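Local coordinates for protein design 2L4HC2_9 (Synthetic construct, PDB 5J73) that self-assembles as a computationally designed helical-hairpin homodimer, forming a four-helix bundle in a design approach that uses modular hydrogen-bond networks for oligomer specificity, at the interface of chains A and B. Sequence-based numbering; all coordinates share one arbitrary frame. Chains: chain A/B, protein design 2L4HC2_9.

Contact 1: the interface of chains A and B. Residues chain A 25, 62, 65-66; chain B 21, 25, 62, 65-66.
A:Ile66 is the side chain to trace here, because it crosses the dimer interface and loses 84 Å² of surface to chain B. It stands on helix 45-78 and is received by residues from both helices of the partner. Its CG1 lies anti to the carbonyl carbon (chi1 -71°), which leaves CG2 anti to the backbone N, and CD1 continues away from CA in a nearly extended line (chi2 155°). Starting at the branch point, CB lies 4.1 Å from CG2 of B:Val25. The short branch meets the same methyl more closely, A:Ile66 CG2 to B:Val25 CG2 being 3.6 Å, and these two side chains reach toward each other tip to tip. Along the long branch, CG1 of A:Ile66 sits 3.6 Å from CG1 of B:Ile66. The two isoleucines cross at about a right angle; being equivalent residues in contact, they lie beside the two-fold axis. That same A:Ile66 CG1 also touches CG2 of B:Ile65 at 3.9 Å, again in a perpendicular crossing. At the tip, CD1 of A:Ile66 is 3.6 Å from the CD2 methyl of B:Leu62, and it lies 3.8 Å from B:Val25 CG2, so that one valine methyl spans both branches of the isoleucine.

B:Ile66 repeats the path into chain A, with slightly wider spacing: its CD1 is 3.8 Å from A:Leu62 CD2, and its CG2 is 4.0 Å from A:Val25 CG2. No polar bond joins the chains in this patch, so shape and dispersion carry it. It forms an apolar layer of the four-helix bundle, in which each Ile66 is inserted between the two helices of the opposite hairpin, and it contributes to holding the two hairpins together as a dimer.

Contact 2: the interface of chains A and B. Residues chain A 39, 45, 48-49, 51-52; chain B 35, 39, 45, 48-49, 51-52.
Leu48 and Ile52 of both chains have regular helical torsions near the start of helix 45-78, phi/psi being -66/-40° at A:Leu48, while the two Ser39 residues close helix 8-39 on the other side of each hairpin turn. Across the two-fold, A:Ile52 and B:Ile52 cross obliquely, and their CG1 atoms lie 3.6 Å apart. Each has CG1 anti to the carbonyl carbon and a fully extended long branch, chi2 179° in both. The tips therefore pass each other and point at the opposite helix: CD1 of A:Ile52 comes to 3.8 Å from CB of B:Leu51 and to 4.0 Å from CD2 of B:Leu48. In the twin contact, CD1 of B:Ile52 lies 4.1 Å from A:Leu48 CD2, with those two side chains crossing at about a right angle. Replacing B:Ile52 by an alanine would remove CG1, CG2 and CD1, and would probably loosen the packing against A:Ile52 and A:Leu48 beside the two-fold axis.

One turn toward the start of the helix, the two Leu48 side chains also cross obliquely, each with CG anti to the carbonyl carbon. The CD1 methyl of B:Leu48 rests 3.8 Å from CB of A:Leu48, while its other branch takes a different neighbour, CD2 meeting CD2 of A:Leu49 at 3.7 Å. This forked use of the two methyls lets B:Leu48 fill space against two successive residues of chain A, and B:Leu48 hides 54 Å² against that chain.

Serines fringe the apolar core without bonding across it, and the patch holds no polar link between the chains. Close to the axis, the hydroxyls of the symmetry-related Ser45 residues face each other, OG of A:Ser45 standing 3.8 Å from OG of B:Ser45.

Contact 1: the interface of chains A and B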
# COMPACT_ATOMS: atom_id res chain seq x y z
N VAL A 25 -7.67 -0.43 -3.14
CA VAL A 25 -7.48 0.16 -1.82
C VAL A 25 -8.78 0.03 -1.03
O VAL A 25 -8.77 -0.30 0.16
CB VAL A 25 -7.05 1.65 -1.90
CG1 VAL A 25 -7.14 2.32 -0.53
CG2 VAL A 25 -5.63 1.76 -2.44
N LEU A 62 -0.67 -3.80 -2.32
CA LEU A 62 -0.51 -2.38 -2.08
C LEU A 62 0.91 -1.91 -2.42
O LEU A 62 1.10 -0.77 -2.85
CB LEU A 62 -0.83 -2.06 -0.62
CG LEU A 62 -2.28 -2.26 -0.17
CD1 LEU A 62 -2.43 -1.92 1.30
CD2 LEU A 62 -3.25 -1.45 -1.01
N ILE A 65 1.23 -1.34 -6.16
CA ILE A 65 0.57 -0.10 -6.52
C ILE A 65 1.49 1.10 -6.29
O ILE A 65 1.55 2.01 -7.12
CB ILE A 65 -0.74 0.08 -5.71
CG1 ILE A 65 -1.79 -0.91 -6.19
CG2 ILE A 65 -1.27 1.51 -5.82
CD1 ILE A 65 -2.88 -1.21 -5.16
N ILE A 66 2.21 1.09 -5.18
CA ILE A 66 3.12 2.18 -4.87
C ILE A 66 4.25 2.22 -5.89
O ILE A 66 4.66 3.30 -6.32
CB ILE A 66 3.69 2.06 -3.44
CG1 ILE A 66 2.59 2.35 -2.42
CG2 ILE A 66 4.86 3.01 -3.22
CD1 ILE A 66 2.82 1.70 -1.08
N ALA B 21 8.49 7.37 0.14
CA ALA B 21 7.64 6.22 -0.15
C ALA B 21 8.47 4.96 -0.36
O ALA B 21 8.17 3.91 0.20
CB ALA B 21 6.77 6.48 -1.37
N VAL B 25 8.34 1.68 1.85
CA VAL B 25 7.98 0.39 1.26
C VAL B 25 9.03 -0.67 1.62
O VAL B 25 8.68 -1.81 1.93
CB VAL B 25 7.82 0.49 -0.27
CG1 VAL B 25 7.73 -0.90 -0.91
CG2 VAL B 25 6.57 1.28 -0.61
N LEU B 62 0.63 2.24 4.16
CA LEU B 62 0.80 2.17 2.71
C LEU B 62 -0.34 2.87 1.98
O LEU B 62 -0.14 3.43 0.91
CB LEU B 62 0.91 0.72 2.23
CG LEU B 62 2.14 -0.09 2.66
CD1 LEU B 62 2.08 -1.49 2.08
CD2 LEU B 62 3.44 0.59 2.25
N ILE B 65 0.36 6.51 1.86
CA ILE B 65 1.35 6.74 0.81
C ILE B 65 0.68 6.74 -0.55
O ILE B 65 0.99 7.56 -1.41
CB ILE B 65 2.47 5.67 0.85
CG1 ILE B 65 3.39 5.90 2.04
CG2 ILE B 65 3.31 5.68 -0.43
CD1 ILE B 65 4.16 4.67 2.48
N ILE B 66 -0.24 5.80 -0.75
CA ILE B 66 -0.96 5.69 -2.02
C ILE B 66 -1.82 6.93 -2.25
O ILE B 66 -1.85 7.46 -3.36
CB ILE B 66 -1.82 4.42 -2.07
CG1 ILE B 66 -0.92 3.19 -2.19
CG2 ILE B 66 -2.80 4.45 -3.24
CD1 ILE B 66 -1.54 1.92 -1.65

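Contact 2: the interface of chains A and B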
# COMPACT_ATOMS: atom_id res chain seq x y z
N SER A 39 -11.03 -11.13 13.76
CA SER A 39 -9.91 -11.35 14.65
C SER A 39 -10.35 -11.34 16.12
O SER A 39 -9.91 -12.15 16.92
CB SER A 39 -8.83 -10.29 14.42
OG SER A 39 -7.89 -10.27 15.48
N SER A 45 -5.96 -20.69 16.10
CA SER A 45 -4.68 -20.32 15.50
C SER A 45 -4.65 -20.49 13.98
O SER A 45 -4.28 -19.56 13.27
CB SER A 45 -3.56 -21.15 16.12
OG SER A 45 -3.35 -20.80 17.48
N LEU A 48 -6.49 -17.77 12.67
CA LEU A 48 -5.77 -16.51 12.83
C LEU A 48 -4.66 -16.44 11.79
O LEU A 48 -4.41 -15.39 11.19
CB LEU A 48 -5.19 -16.38 14.23
CG LEU A 48 -6.17 -16.13 15.39
CD1 LEU A 48 -5.40 -16.03 16.69
CD2 LEU A 48 -7.00 -14.88 15.16
N LEU A 49 -4.00 -17.57 11.57
CA LEU A 49 -2.94 -17.68 10.57
C LEU A 49 -3.46 -17.39 9.17
O LEU A 49 -2.77 -16.81 8.34
CB LEU A 49 -2.30 -19.07 10.60
CG LEU A 49 -1.45 -19.45 11.81
CD1 LEU A 49 -1.18 -20.94 11.82
CD2 LEU A 49 -0.14 -18.68 11.80
N LEU A 51 -5.92 -15.40 8.37
CA LEU A 51 -6.12 -13.96 8.25
C LEU A 51 -4.80 -13.24 8.00
O LEU A 51 -4.75 -12.27 7.24
CB LEU A 51 -6.79 -13.41 9.52
CG LEU A 51 -8.19 -13.95 9.85
CD1 LEU A 51 -8.76 -13.22 11.06
CD2 LEU A 51 -9.14 -13.86 8.67
N ILE A 52 -3.74 -13.71 8.65
CA ILE A 52 -2.41 -13.14 8.47
C ILE A 52 -1.93 -13.32 7.03
O ILE A 52 -1.35 -12.41 6.44
CB ILE A 52 -1.40 -13.78 9.45
CG1 ILE A 52 -1.72 -13.31 10.88
CG2 ILE A 52 0.04 -13.45 9.06
CD1 ILE A 52 -0.82 -13.88 11.96
N VAL B 35 7.37 -10.73 10.09
CA VAL B 35 6.06 -11.23 10.50
C VAL B 35 5.79 -12.62 9.93
O VAL B 35 5.18 -13.45 10.59
CB VAL B 35 4.93 -10.25 10.09
CG1 VAL B 35 3.56 -10.93 10.10
CG2 VAL B 35 4.93 -9.04 11.00
N SER B 39 5.29 -15.87 12.00
CA SER B 39 3.91 -16.33 11.86
C SER B 39 3.68 -17.84 11.83
O SER B 39 2.79 -18.34 12.52
CB SER B 39 3.30 -15.73 10.60
OG SER B 39 2.09 -16.38 10.24
N SER B 45 -2.04 -17.71 20.21
CA SER B 45 -3.05 -16.74 19.76
C SER B 45 -2.71 -15.28 20.07
O SER B 45 -2.73 -14.43 19.18
CB SER B 45 -4.40 -17.07 20.40
OG SER B 45 -4.93 -18.29 19.89
N LEU B 48 -0.22 -14.19 17.78
CA LEU B 48 -0.82 -14.09 16.45
C LEU B 48 -1.67 -12.83 16.39
O LEU B 48 -1.73 -12.16 15.36
CB LEU B 48 -1.67 -15.32 16.11
CG LEU B 48 -0.92 -16.64 15.86
CD1 LEU B 48 -1.91 -17.73 15.50
CD2 LEU B 48 0.14 -16.50 14.79
N LEU B 49 -2.34 -12.51 17.50
CA LEU B 49 -3.14 -11.29 17.59
C LEU B 49 -2.25 -10.06 17.40
O LEU B 49 -2.66 -9.07 16.81
CB LEU B 49 -3.88 -11.20 18.93
CG LEU B 49 -5.01 -12.19 19.22
CD1 LEU B 49 -5.42 -12.11 20.69
CD2 LEU B 49 -6.20 -11.96 18.31
N LEU B 51 0.57 -9.92 15.63
CA LEU B 51 0.99 -9.85 14.23
C LEU B 51 -0.08 -9.22 13.35
O LEU B 51 0.23 -8.47 12.43
CB LEU B 51 1.32 -11.25 13.71
CG LEU B 51 2.47 -12.00 14.39
CD1 LEU B 51 2.72 -13.32 13.69
CD2 LEU B 51 3.74 -11.16 14.42
N ILE B 52 -1.34 -9.54 13.64
CA ILE B 52 -2.46 -8.98 12.90
C ILE B 52 -2.55 -7.47 13.06
O ILE B 52 -2.78 -6.75 12.08
CB ILE B 52 -3.78 -9.65 13.34
CG1 ILE B 52 -3.80 -11.09 12.82
CG2 ILE B 52 -4.99 -8.86 12.85
CD1 ILE B 52 -5.04 -11.89 13.18

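About 22 Å separates the C-alpha centres of contact 1 and contact 2, and both draw on the same two helices of each chain, 8-39 and 45-78. Contact 2 lies at the hairpin-turn end of the bundle and contact 1 farther along it. Since equivalent residues of the two chains meet at both levels, the two 45-78 helices run parallel, with the two-fold axis directed along the bundle. The two sites are thus separate apolar layers of one dimer interface. The hydrogen-bond networks of the design approach are not seen crossing between the chains in these patches and are likely to lie elsewhere along the interface.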